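Local coordinates for protein glycoside hydrolase family 31 (Trueperella pyogenes, PDB 5I0F) that degrades cycloalternan, probably hydrolysing its alpha-glucosidic linkages through a covalent glycosyl-enzyme intermediate, as a retaining family 31 glycoside hydrolase, at residues Y13-D18 with D66-L71; I9-A14 with H471-D476; M59-G64 with N91-S96; I33-S38 with Y107-L112. All blocks are in the same frame, centred on the assembly; numbering follows the deposited sequence.

How the contacts relate
Contacts 1, 3 and 4 all belong to the N-terminal beta domain, while contact 2 ties that domain to the TIM barrel. Contacts 1, 2 and 3 are partly buried; only contact 4 is wholly buried. The loop between strands 2-3 and 20-21 serves both contact 1 and contact 2, which share Tyr13 and Ala14: on helix 66-72 it is held by a salt bridge, on the barrel loop by a carboxylate and a tryptophan face. Contact 3 pairs neighbouring strands by backbone hydrogen bonds, whereas contact 4 is apolar, its strands meeting through side chains. These two join where strand 91-97 bonds to strand 31-37. Leu17 packs contact 1 against Val62 and Gly92 of contact 3.

Contact 1: residues Y13-D18 with D66-L71; sequences YARSLD and DSDAAL. With CA (calcium ion), chain D.
Arg15 and Asp68 form a salt bridge that fastens the loop between strands 2-3 and 20-21 to the first turns of helix 66-72, in the N-terminal beta domain of this family 31 enzyme. Both oxygens of Asp68 are used. OD2 takes the guanidinium, with Arg15 NH1 at 2.7 Å and NE at 3.1 Å; both hydrogen bonds are bent and weak as such, though they belong to the salt bridge, and the two planar groups are turned 52° against each other. OD1 instead takes the backbone N of Arg15 in a nearly straight bond of 3.0 Å, the donor standing above the carboxylate plane. One aspartate thus grips backbone and side chain of the same residue. The arginine chain bends at chi3 (-62°), which turns NE back towards OD2, and Tyr21 adds a cation-pi contact to the guanidinium.

One turn further along the helix the contact becomes apolar. Ala14 CB rests 3.7 Å from Leu71 CB, and Leu71 CD1 reaches to 3.3 Å from the carbonyl O of Tyr13. The tyrosine ring leads away from the helix, and its OH bonds to Asp193. Within the loop, Ser16 OG donates to Asp18 OD1, while Asp18 OD2 pairs with Arg5. At the start of the helix, Asp66 OD1 binds a calcium ion at 2.4 Å; two waters also coordinate the ion, and one of them donates to Asp66 O.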
loop_
_atom_site.group_PDB
_atom_site.type_symbol
_atom_site.label_atom_id
_atom_site.label_comp_id
_atom_site.label_asym_id
_atom_site.label_seq_id
_atom_site.Cartn_x
_atom_site.Cartn_y
_atom_site.Cartn_z
ATOM N N TYR A 13 6.261 -0.612 -13.052
ATOM C CA TYR A 13 7.111 -1.766 -13.271
ATOM C C TYR A 13 6.932 -2.473 -14.622
ATOM O O TYR A 13 7.465 -3.551 -14.812
ATOM C CB TYR A 13 6.880 -2.762 -12.127
ATOM C CG TYR A 13 7.177 -2.206 -10.748
ATOM C CD1 TYR A 13 8.496 -1.989 -10.311
ATOM C CD2 TYR A 13 6.139 -1.922 -9.850
ATOM C CE1 TYR A 13 8.762 -1.490 -9.036
ATOM C CE2 TYR A 13 6.395 -1.427 -8.584
ATOM C CZ TYR A 13 7.698 -1.199 -8.173
ATOM O OH TYR A 13 7.891 -0.704 -6.883
ATOM N N ALA A 14 6.193 -1.878 -15.556
ATOM C CA ALA A 14 5.915 -2.541 -16.823
ATOM C C ALA A 14 5.906 -1.509 -17.936
ATOM O O ALA A 14 5.624 -0.321 -17.706
ATOM C CB ALA A 14 4.593 -3.275 -16.781
ATOM N N ARG A 15 6.243 -1.988 -19.128
ATOM C CA ARG A 15 6.201 -1.176 -20.339
ATOM C C ARG A 15 5.005 -1.578 -21.183
ATOM O O ARG A 15 4.672 -2.766 -21.264
ATOM C CB ARG A 15 7.482 -1.369 -21.150
ATOM C CG ARG A 15 8.761 -1.161 -20.344
ATOM C CD ARG A 15 9.955 -1.800 -21.031
ATOM N NE ARG A 15 9.809 -3.249 -21.167
ATOM C CZ ARG A 15 10.357 -3.999 -22.130
ATOM N NH1 ARG A 15 10.133 -5.317 -22.124
ATOM N NH2 ARG A 15 11.111 -3.464 -23.104
ATOM N N SER A 16 4.369 -0.589 -21.808
ATOM C CA SER A 16 3.354 -0.824 -22.841
ATOM C C SER A 16 4.016 -0.927 -24.222
ATOM O O SER A 16 5.212 -0.656 -24.382
ATOM C CB SER A 16 2.274 0.274 -22.808
ATOM O OG SER A 16 2.818 1.569 -22.699
ATOM N N LEU A 17 3.232 -1.310 -25.225
ATOM C CA LEU A 17 3.755 -1.521 -26.577
ATOM C C LEU A 17 3.964 -0.239 -27.397
ATOM O O LEU A 17 4.466 -0.305 -28.525
ATOM C CB LEU A 17 2.816 -2.465 -27.343
ATOM C CG LEU A 17 2.744 -3.885 -26.798
ATOM C CD1 LEU A 17 1.643 -4.672 -27.496
ATOM C CD2 LEU A 17 4.081 -4.596 -26.947
ATOM N N ASP A 18 3.585 0.907 -26.850
ATOM C CA ASP A 18 3.538 2.175 -27.589
ATOM C C ASP A 18 4.551 3.228 -27.080
ATOM O O ASP A 18 4.350 4.423 -27.294
ATOM C CB ASP A 18 2.103 2.742 -27.506
ATOM C CG ASP A 18 1.669 3.045 -26.074
ATOM O OD1 ASP A 18 2.406 2.682 -25.118
ATOM O OD2 ASP A 18 0.591 3.650 -25.905
ATOM N N ASP A 66 6.250 -11.691 -21.783
ATOM C CA ASP A 66 5.548 -12.474 -20.759
ATOM C C ASP A 66 5.375 -11.688 -19.442
ATOM O O ASP A 66 4.287 -11.659 -18.856
ATOM C CB ASP A 66 6.328 -13.766 -20.499
ATOM C CG ASP A 66 5.703 -14.608 -19.411
ATOM O OD1 ASP A 66 4.593 -15.146 -19.646
ATOM O OD2 ASP A 66 6.306 -14.709 -18.320
ATOM N N SER A 67 6.455 -11.060 -18.986
ATOM C CA SER A 67 6.436 -10.214 -17.778
ATOM C C SER A 67 5.531 -8.959 -17.936
ATOM O O SER A 67 4.672 -8.709 -17.076
ATOM C CB SER A 67 7.880 -9.813 -17.414
ATOM O OG SER A 67 7.925 -8.843 -16.385
ATOM N N ASP A 68 5.702 -8.197 -19.027
ATOM C CA ASP A 68 4.922 -6.944 -19.244
ATOM C C ASP A 68 3.411 -7.162 -19.433
ATOM O O ASP A 68 2.605 -6.480 -18.804
ATOM C CB ASP A 68 5.437 -6.143 -20.447
ATOM C CG ASP A 68 6.778 -5.489 -20.205
ATOM O OD1 ASP A 68 7.004 -4.917 -19.111
ATOM O OD2 ASP A 68 7.603 -5.491 -21.152
ATOM N N ALA A 69 3.043 -8.091 -20.314
ATOM C CA ALA A 69 1.637 -8.512 -20.501
ATOM C C ALA A 69 0.969 -8.885 -19.181
ATOM O O ALA A 69 -0.156 -8.457 -18.909
ATOM C CB ALA A 69 1.552 -9.700 -21.452
ATOM N N ALA A 70 1.674 -9.681 -18.372
ATOM C CA ALA A 70 1.155 -10.120 -17.078
ATOM C C ALA A 70 0.880 -8.941 -16.152
ATOM O O ALA A 70 -0.217 -8.819 -15.593
ATOM C CB ALA A 70 2.120 -11.092 -16.408
ATOM N N LEU A 71 1.885 -8.073 -16.008
ATOM C CA LEU A 71 1.785 -6.933 -15.103
ATOM C C LEU A 71 0.662 -5.968 -15.485
ATOM O O LEU A 71 -0.055 -5.496 -14.612
ATOM C CB LEU A 71 3.119 -6.194 -15.001
ATOM C CG LEU A 71 4.192 -6.871 -14.123
ATOM C CD1 LEU A 71 5.542 -6.187 -14.270
ATOM C CD2 LEU A 71 3.802 -6.886 -12.652
HETATM CA CA CA D . 3.072 -16.188 -18.107
HETATM O O HOH W 1 3.264 -14.052 -17.181
HETATM O O HOH W 2 1.863 -16.759 -16.239
#

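Contact 2: residues I9-A14 with H471-D476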
loop_
_atom_site.group_PDB
_atom_site.type_symbol
_atom_site.label_atom_id
_atom_site.label_comp_id
_atom_site.label_asym_id
_atom_site.label_seq_id
_atom_site.Cartn_x
_atom_site.Cartn_y
_atom_site.Cartn_z
ATOM N N ILE A 9 1.969 3.650 -20.760
ATOM C CA ILE A 9 0.839 3.622 -19.828
ATOM C C ILE A 9 1.297 4.122 -18.442
ATOM O O ILE A 9 0.485 4.631 -17.655
ATOM C CB ILE A 9 0.211 2.210 -19.762
ATOM C CG1 ILE A 9 -1.133 2.218 -19.006
ATOM C CG2 ILE A 9 1.179 1.196 -19.168
ATOM C CD1 ILE A 9 -1.864 0.886 -19.105
ATOM N N GLU A 10 2.592 3.974 -18.174
ATOM C CA GLU A 10 3.245 4.481 -16.940
ATOM C C GLU A 10 2.862 3.643 -15.711
ATOM O O GLU A 10 2.747 4.149 -14.591
ATOM C CB GLU A 10 3.051 5.990 -16.734
ATOM C CG GLU A 10 3.604 6.791 -17.911
ATOM C CD GLU A 10 3.456 8.295 -17.756
ATOM O OE1 GLU A 10 4.289 8.924 -17.056
ATOM O OE2 GLU A 10 2.501 8.865 -18.328
ATOM N N HIS A 11 2.669 2.354 -15.943
ATOM C CA HIS A 11 2.705 1.337 -14.875
ATOM C C HIS A 11 4.153 1.419 -14.329
ATOM O O HIS A 11 5.084 1.413 -15.105
ATOM C CB HIS A 11 2.357 -0.024 -15.498
ATOM C CG HIS A 11 2.280 -1.173 -14.536
ATOM N ND1 HIS A 11 3.335 -1.540 -13.745
ATOM C CD2 HIS A 11 1.328 -2.117 -14.342
ATOM C CE1 HIS A 11 3.008 -2.598 -13.019
ATOM N NE2 HIS A 11 1.794 -2.979 -13.376
ATOM N N PRO A 12 4.355 1.509 -12.995
ATOM C CA PRO A 12 5.746 1.728 -12.530
ATOM C C PRO A 12 6.744 0.598 -12.782
ATOM O O PRO A 12 7.950 0.826 -12.686
ATOM C CB PRO A 12 5.589 1.994 -11.031
ATOM C CG PRO A 12 4.231 1.490 -10.669
ATOM C CD PRO A 12 3.385 1.670 -11.901
ATOM N N TYR A 13 6.261 -0.612 -13.052
ATOM C CA TYR A 13 7.111 -1.766 -13.271
ATOM C C TYR A 13 6.932 -2.473 -14.622
ATOM O O TYR A 13 7.465 -3.551 -14.812
ATOM C CB TYR A 13 6.880 -2.762 -12.127
ATOM C CG TYR A 13 7.177 -2.206 -10.748
ATOM C CD1 TYR A 13 8.496 -1.989 -10.311
ATOM C CD2 TYR A 13 6.139 -1.922 -9.850
ATOM C CE1 TYR A 13 8.762 -1.490 -9.036
ATOM C CE2 TYR A 13 6.395 -1.427 -8.584
ATOM C CZ TYR A 13 7.698 -1.199 -8.173
ATOM O OH TYR A 13 7.891 -0.704 -6.883
ATOM N N ALA A 14 6.193 -1.878 -15.556
ATOM C CA ALA A 14 5.915 -2.541 -16.823
ATOM C C ALA A 14 5.906 -1.509 -17.936
ATOM O O ALA A 14 5.624 -0.321 -17.706
ATOM C CB ALA A 14 4.593 -3.275 -16.781
ATOM N N HIS A 471 -4.060 4.465 -7.757
ATOM C CA HIS A 471 -4.573 4.367 -9.129
ATOM C C HIS A 471 -3.973 5.368 -10.124
ATOM O O HIS A 471 -4.119 5.196 -11.346
ATOM C CB HIS A 471 -6.097 4.549 -9.115
ATOM C CG HIS A 471 -6.766 3.865 -7.961
ATOM N ND1 HIS A 471 -6.878 2.492 -7.879
ATOM C CD2 HIS A 471 -7.314 4.358 -6.829
ATOM C CE1 HIS A 471 -7.474 2.170 -6.750
ATOM N NE2 HIS A 471 -7.756 3.283 -6.098
ATOM N N ALA A 472 -3.313 6.411 -9.626
ATOM C CA ALA A 472 -2.831 7.504 -10.506
ATOM C C ALA A 472 -1.509 7.113 -11.125
ATOM O O ALA A 472 -0.516 6.986 -10.402
ATOM C CB ALA A 472 -2.658 8.792 -9.720
ATOM N N TRP A 473 -1.499 6.924 -12.448
ATOM C CA TRP A 473 -0.274 6.710 -13.204
ATOM C C TRP A 473 -0.174 7.807 -14.259
ATOM O O TRP A 473 -1.117 8.034 -15.010
ATOM C CB TRP A 473 -0.280 5.367 -13.920
ATOM C CG TRP A 473 -0.354 4.116 -13.087
ATOM C CD1 TRP A 473 -0.077 3.969 -11.746
ATOM C CD2 TRP A 473 -0.702 2.824 -13.562
ATOM N NE1 TRP A 473 -0.266 2.657 -11.367
ATOM C CE2 TRP A 473 -0.648 1.936 -12.469
ATOM C CE3 TRP A 473 -1.064 2.327 -14.812
ATOM C CZ2 TRP A 473 -0.932 0.574 -12.602
ATOM C CZ3 TRP A 473 -1.348 0.973 -14.944
ATOM C CH2 TRP A 473 -1.294 0.117 -13.837
ATOM N N GLY A 474 0.979 8.460 -14.341
ATOM C CA GLY A 474 1.217 9.502 -15.339
ATOM C C GLY A 474 2.016 10.607 -14.697
ATOM O O GLY A 474 1.531 11.273 -13.776
ATOM N N SER A 475 3.239 10.808 -15.164
ATOM C CA SER A 475 4.099 11.833 -14.590
ATOM C C SER A 475 3.556 13.257 -14.834
ATOM O O SER A 475 3.887 14.169 -14.080
ATOM C CB SER A 475 5.525 11.698 -15.165
ATOM O OG SER A 475 5.524 12.120 -16.523
ATOM N N ASP A 476 2.719 13.424 -15.865
ATOM C CA ASP A 476 2.236 14.743 -16.305
ATOM C C ASP A 476 0.768 15.007 -15.951
ATOM O O ASP A 476 0.189 15.993 -16.407
ATOM C CB ASP A 476 2.470 14.957 -17.806
ATOM C CG ASP A 476 2.115 13.727 -18.661
ATOM O OD1 ASP A 476 1.702 12.638 -18.123
ATOM O OD2 ASP A 476 2.302 13.848 -19.898
#
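Glu10 reaches over to the backbone of Ser475, whose N-H donates to OE1 at 2.9 Å in a nearly straight bond, coming from above the carboxylate plane. Ser475 OG adds a long, weak bond to the same oxygen. The glutamate chain gets there extended beyond CG (chi2 -179°), and its OE2 lies 3.3 Å from Gly474 CA. Asp476 OD1 is 3.9 Å from this OE2, a proximity of like charges probably eased by Arg7, which forms salt bridges with both acids; Arg427 is a further partner of Glu10 OE2.

Next to this polar end, the indole of Trp473 takes the first two residues of the type I beta turn His11-Ala14 on one face. His11 CA stands over the six-membered ring, 3.9 Å from its centroid and only 11° off the normal, and Pro12 CD covers the five-membered ring in a second CH-pi contact. The His11 imidazole runs beside the indole, pointing the same way, with CD2 3.5 Å from Trp473 CH2 and the planes 51° apart. Tyr13 N donates to His11 ND1 in the imidazole plane at 3.1 Å, which helps to set the rotation of that ring. Ile9 CD1 touches Trp473 CZ3 at 4.2 Å.

The contact joins the N-terminal domain to the loop after barrel strand 463-466. On the N-terminal side, His11 and Ala14 touch helix 66-72; on the barrel side, Ala472 and Ser475 touch helix 485-506, where Ser475 is backbone-bonded to Asp486, a calcium ligand.

Contact 3: residues M59-G64 with N91-S96; sequences MSPVNG and NGWQTS
Ser60 and Gln94 bond to each other in both directions: Ser60 N donates to Gln94 O at 2.9 Å, almost straight, and Gln94 N to Ser60 O at 2.8 Å, more bent. Further on, Val62 N donates to Gly92 O at 3.0 Å. A water then bridges Val62 O, to which it donates, and Gly92 N, from which it accepts.

Between these bonds Pro61 and Trp93 form a non-hydrogen-bonded pair, with CA atoms 4.4 Å apart. Pro61 CG lies over the face of the indole, 4.2 Å from the six-membered ring centroid in a CH-pi contact, and the edge of that ring meets Met59 O. Strands 54-62 and 91-97 are antiparallel neighbours in the N-terminal beta domain, their local segments splayed to 126°. On the face carrying Gln94, Val62 CG1 touches Gln94 CB at 4.0 Å.

The Met59 chain bends at chi3 (78°), which places CE 3.6 Å from Trp93 O, while the Met59 and Thr95 side chains cross at about a right angle, Met59 CG against Thr95 CB. Strand 31-37 bonds to the other edge of strand 91-97, through Thr37, Ala35 and Ile33, and Met44 of strand 41-49 touches both Met59 and Trp93.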
loop_
_atom_site.group_PDB
_atom_site.type_symbol
_atom_site.label_atom_id
_atom_site.label_comp_id
_atom_site.label_asym_id
_atom_site.label_seq_id
_atom_site.Cartn_x
_atom_site.Cartn_y
_atom_site.Cartn_z
ATOM N N MET A 59 9.952 -1.365 -38.851
ATOM C CA MET A 59 9.513 -1.920 -37.583
ATOM C C MET A 59 8.954 -3.327 -37.789
ATOM O O MET A 59 8.523 -3.687 -38.889
ATOM C CB MET A 59 8.490 -0.988 -36.929
ATOM C CG MET A 59 9.021 0.422 -36.701
ATOM S SD MET A 59 7.807 1.546 -36.018
ATOM C CE MET A 59 7.808 1.062 -34.282
ATOM N N SER A 60 9.000 -4.123 -36.729
ATOM C CA SER A 60 8.534 -5.501 -36.735
ATOM C C SER A 60 7.319 -5.654 -35.818
ATOM O O SER A 60 7.253 -4.974 -34.783
ATOM C CB SER A 60 9.647 -6.407 -36.229
ATOM O OG SER A 60 10.680 -6.507 -37.194
ATOM N N PRO A 61 6.380 -6.561 -36.164
ATOM C CA PRO A 61 5.251 -6.750 -35.272
ATOM C C PRO A 61 5.683 -7.536 -34.035
ATOM O O PRO A 61 6.505 -8.438 -34.127
ATOM C CB PRO A 61 4.232 -7.549 -36.120
ATOM C CG PRO A 61 4.846 -7.735 -37.463
ATOM C CD PRO A 61 6.316 -7.504 -37.303
ATOM N N VAL A 62 5.132 -7.181 -32.889
ATOM C CA VAL A 62 5.588 -7.758 -31.638
ATOM C C VAL A 62 4.384 -7.996 -30.751
ATOM O O VAL A 62 3.344 -7.400 -30.972
ATOM C CB VAL A 62 6.646 -6.806 -31.003
ATOM C CG1 VAL A 62 5.993 -5.594 -30.354
ATOM C CG2 VAL A 62 7.567 -7.543 -30.049
ATOM N N ASN A 63 4.511 -8.923 -29.801
ATOM C CA ASN A 63 3.583 -9.012 -28.665
ATOM C C ASN A 63 4.320 -8.587 -27.421
ATOM O O ASN A 63 5.552 -8.594 -27.395
ATOM C CB ASN A 63 3.060 -10.429 -28.483
ATOM C CG ASN A 63 2.312 -10.923 -29.697
ATOM O OD1 ASN A 63 1.547 -10.185 -30.309
ATOM N ND2 ASN A 63 2.527 -12.182 -30.051
ATOM N N GLY A 64 3.576 -8.221 -26.379
ATOM C CA GLY A 64 4.192 -7.868 -25.096
ATOM C C GLY A 64 5.023 -9.026 -24.552
ATOM O O GLY A 64 4.706 -10.185 -24.807
ATOM N N ASN A 91 -2.138 -3.677 -31.941
ATOM C CA ASN A 91 -1.134 -4.308 -32.764
ATOM C C ASN A 91 0.146 -3.534 -32.532
ATOM O O ASN A 91 0.284 -2.402 -32.994
ATOM C CB ASN A 91 -1.566 -4.251 -34.220
ATOM C CG ASN A 91 -2.932 -4.885 -34.441
ATOM O OD1 ASN A 91 -3.907 -4.194 -34.749
ATOM N ND2 ASN A 91 -3.014 -6.197 -34.233
ATOM N N GLY A 92 1.049 -4.135 -31.766
ATOM C CA GLY A 92 2.327 -3.535 -31.454
ATOM C C GLY A 92 3.332 -3.704 -32.577
ATOM O O GLY A 92 3.380 -4.750 -33.227
ATOM N N TRP A 93 4.132 -2.660 -32.782
ATOM C CA TRP A 93 5.268 -2.663 -33.697
ATOM C C TRP A 93 6.477 -2.131 -32.942
ATOM O O TRP A 93 6.322 -1.297 -32.046
ATOM C CB TRP A 93 4.961 -1.749 -34.878
ATOM C CG TRP A 93 3.869 -2.264 -35.745
ATOM C CD1 TRP A 93 2.514 -2.092 -35.571
ATOM C CD2 TRP A 93 4.028 -3.012 -36.949
ATOM N NE1 TRP A 93 1.833 -2.688 -36.591
ATOM C CE2 TRP A 93 2.733 -3.266 -37.453
ATOM C CE3 TRP A 93 5.142 -3.485 -37.662
ATOM C CZ2 TRP A 93 2.523 -3.983 -38.628
ATOM C CZ3 TRP A 93 4.928 -4.210 -38.831
ATOM C CH2 TRP A 93 3.634 -4.454 -39.295
ATOM N N GLN A 94 7.671 -2.577 -33.325
ATOM C CA GLN A 94 8.883 -2.257 -32.582
ATOM C C GLN A 94 10.124 -2.210 -33.469
ATOM O O GLN A 94 10.242 -2.949 -34.445
ATOM C CB GLN A 94 9.079 -3.276 -31.453
ATOM C CG GLN A 94 10.190 -2.944 -30.483
ATOM C CD GLN A 94 10.456 -4.067 -29.501
ATOM O OE1 GLN A 94 9.792 -4.173 -28.475
ATOM N NE2 GLN A 94 11.439 -4.911 -29.812
ATOM N N THR A 95 11.029 -1.306 -33.119
ATOM C CA THR A 95 12.384 -1.295 -33.639
ATOM C C THR A 95 13.292 -0.875 -32.493
ATOM O O THR A 95 12.805 -0.560 -31.412
ATOM C CB THR A 95 12.517 -0.337 -34.854
ATOM O OG1 THR A 95 13.810 -0.485 -35.448
ATOM C CG2 THR A 95 12.290 1.147 -34.465
ATOM N N SER A 96 14.601 -0.878 -32.719
ATOM C CA SER A 96 15.545 -0.340 -31.739
ATOM C C SER A 96 16.771 0.300 -32.383
ATOM O O SER A 96 17.056 0.094 -33.570
ATOM C CB SER A 96 15.966 -1.406 -30.726
ATOM O OG SER A 96 16.535 -2.520 -31.381
HETATM O O HOH W 3 0.752 -6.630 -30.659
#

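Contact 4: residues I33-S38 with Y107-L112; sequences IGATTS and YYFEAL
Phe109 stands between two strands that face each other through their side chains, and Ile33 and Ala35 close on its ring from different directions. Ala35 CB sits over the ring centre, 4.0 Å from the centroid and 10° off the normal, a CH-pi contact over the face. Ile33 instead comes in at the edge: it turns its CG2 branch, anti to the backbone N, to the rim of the ring, where CG2 lies near the ring plane, 3.6 Å from Phe109 CZ and 3.7 Å from Phe109 CE1.

Strands 31-37 and 105-113 belong to the same antiparallel sheet of the N-terminal domain but are not paired in it. Their local axes come no closer than 9.4 Å and run 40° apart, a spacing bridged by side chains from both strands. At the other end Thr37 CG2 meets Ala111 CB at 4.3 Å, while Thr37 OG1 is hydrogen-bonded to the carbonyl O of Gly39.

Other parts of the domain close round the phenylalanine. The His4 ring meets it with the two planes at about 45°, Cys46 of strand 41-49 and Ile2 of strand 2-3 touch it, and Phe109 N is hydrogen-bonded to Ser121 OG. His4 is itself hydrogen-bonded on two sides, through ND1 to the carbonyl O of Gly34 and through NE2 to Tyr107 OH.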
loop_
_atom_site.group_PDB
_atom_site.type_symbol
_atom_site.label_atom_id
_atom_site.label_comp_id
_atom_site.label_asym_id
_atom_site.label_seq_id
_atom_site.Cartn_x
_atom_site.Cartn_y
_atom_site.Cartn_z
ATOM N N ILE A 33 11.983 1.416 -29.518
ATOM C CA ILE A 33 10.916 2.323 -29.929
ATOM C C ILE A 33 9.683 1.506 -30.289
ATOM O O ILE A 33 9.732 0.703 -31.222
ATOM C CB ILE A 33 11.347 3.151 -31.154
ATOM C CG1 ILE A 33 12.605 3.960 -30.823
ATOM C CG2 ILE A 33 10.229 4.093 -31.583
ATOM C CD1 ILE A 33 13.266 4.586 -32.017
ATOM N N GLY A 34 8.587 1.750 -29.570
ATOM C CA GLY A 34 7.303 1.084 -29.782
ATOM C C GLY A 34 6.183 2.011 -30.249
ATOM O O GLY A 34 6.136 3.181 -29.878
ATOM N N ALA A 35 5.294 1.475 -31.077
ATOM C CA ALA A 35 4.061 2.161 -31.488
ATOM C C ALA A 35 2.998 1.113 -31.738
ATOM O O ALA A 35 3.324 -0.034 -32.030
ATOM C CB ALA A 35 4.298 3.001 -32.740
ATOM N N THR A 36 1.732 1.497 -31.594
ATOM C CA THR A 36 0.628 0.627 -31.930
ATOM C C THR A 36 -0.247 1.270 -33.019
ATOM O O THR A 36 -0.261 2.497 -33.195
ATOM C CB THR A 36 -0.256 0.296 -30.712
ATOM O OG1 THR A 36 -0.868 1.492 -30.230
ATOM C CG2 THR A 36 0.568 -0.341 -29.592
ATOM N N THR A 37 -0.947 0.410 -33.744
ATOM C CA THR A 37 -1.931 0.807 -34.728
ATOM C C THR A 37 -3.314 0.332 -34.272
ATOM O O THR A 37 -3.453 -0.779 -33.754
ATOM C CB THR A 37 -1.588 0.219 -36.106
ATOM O OG1 THR A 37 -1.516 -1.209 -36.020
ATOM C CG2 THR A 37 -0.239 0.731 -36.576
ATOM N N SER A 38 -4.318 1.190 -34.463
ATOM C CA SER A 38 -5.703 0.892 -34.083
ATOM C C SER A 38 -6.305 -0.195 -34.960
ATOM O O SER A 38 -7.094 -1.014 -34.490
ATOM C CB SER A 38 -6.581 2.151 -34.156
ATOM O OG SER A 38 -6.713 2.621 -35.491
ATOM N N TYR A 107 11.323 12.352 -34.391
ATOM C CA TYR A 107 10.904 11.120 -35.073
ATOM C C TYR A 107 9.406 11.076 -35.282
ATOM O O TYR A 107 8.650 11.758 -34.595
ATOM C CB TYR A 107 11.405 9.840 -34.347
ATOM C CG TYR A 107 10.882 9.672 -32.935
ATOM C CD1 TYR A 107 11.508 10.289 -31.860
ATOM C CD2 TYR A 107 9.745 8.904 -32.676
ATOM C CE1 TYR A 107 11.008 10.160 -30.565
ATOM C CE2 TYR A 107 9.241 8.764 -31.386
ATOM C CZ TYR A 107 9.878 9.386 -30.327
ATOM O OH TYR A 107 9.368 9.267 -29.045
ATOM N N TYR A 108 8.999 10.291 -36.277
ATOM C CA TYR A 108 7.595 10.046 -36.548
ATOM C C TYR A 108 7.421 8.667 -37.155
ATOM O O TYR A 108 8.396 8.035 -37.574
ATOM C CB TYR A 108 7.012 11.146 -37.437
ATOM C CG TYR A 108 7.486 11.160 -38.889
ATOM C CD1 TYR A 108 6.818 10.430 -39.862
ATOM C CD2 TYR A 108 8.588 11.932 -39.282
ATOM C CE1 TYR A 108 7.242 10.445 -41.188
ATOM C CE2 TYR A 108 9.018 11.951 -40.604
ATOM C CZ TYR A 108 8.333 11.207 -41.544
ATOM O OH TYR A 108 8.740 11.202 -42.840
ATOM N N PHE A 109 6.181 8.208 -37.190
ATOM C CA PHE A 109 5.849 6.879 -37.682
ATOM C C PHE A 109 4.970 6.966 -38.913
ATOM O O PHE A 109 4.178 7.890 -39.035
ATOM C CB PHE A 109 5.128 6.091 -36.604
ATOM C CG PHE A 109 5.920 5.960 -35.337
ATOM C CD1 PHE A 109 6.864 4.940 -35.195
ATOM C CD2 PHE A 109 5.746 6.858 -34.301
ATOM C CE1 PHE A 109 7.593 4.819 -34.020
ATOM C CE2 PHE A 109 6.487 6.759 -33.142
ATOM C CZ PHE A 109 7.409 5.735 -32.998
ATOM N N GLU A 110 5.107 5.979 -39.786
ATOM C CA GLU A 110 4.294 5.861 -40.968
ATOM C C GLU A 110 3.859 4.408 -41.132
ATOM O O GLU A 110 4.701 3.504 -41.170
ATOM C CB GLU A 110 5.104 6.333 -42.163
ATOM C CG GLU A 110 4.292 6.714 -43.369
ATOM C CD GLU A 110 5.179 6.990 -44.560
ATOM O OE1 GLU A 110 5.505 8.167 -44.793
ATOM O OE2 GLU A 110 5.585 6.020 -45.230
ATOM N N ALA A 111 2.548 4.181 -41.236
ATOM C CA ALA A 111 1.993 2.836 -41.389
ATOM C C ALA A 111 1.262 2.700 -42.712
ATOM O O ALA A 111 0.721 3.680 -43.219
ATOM C CB ALA A 111 1.026 2.539 -40.249
ATOM N N LEU A 112 1.237 1.480 -43.245
ATOM C CA LEU A 112 0.386 1.132 -44.385
ATOM C C LEU A 112 -0.675 0.138 -43.900
ATOM O O LEU A 112 -0.346 -0.968 -43.428
ATOM C CB LEU A 112 1.209 0.538 -45.525
ATOM C CG LEU A 112 0.483 0.315 -46.852
ATOM C CD1 LEU A 112 0.058 1.636 -47.483
ATOM C CD2 LEU A 112 1.366 -0.470 -47.808
#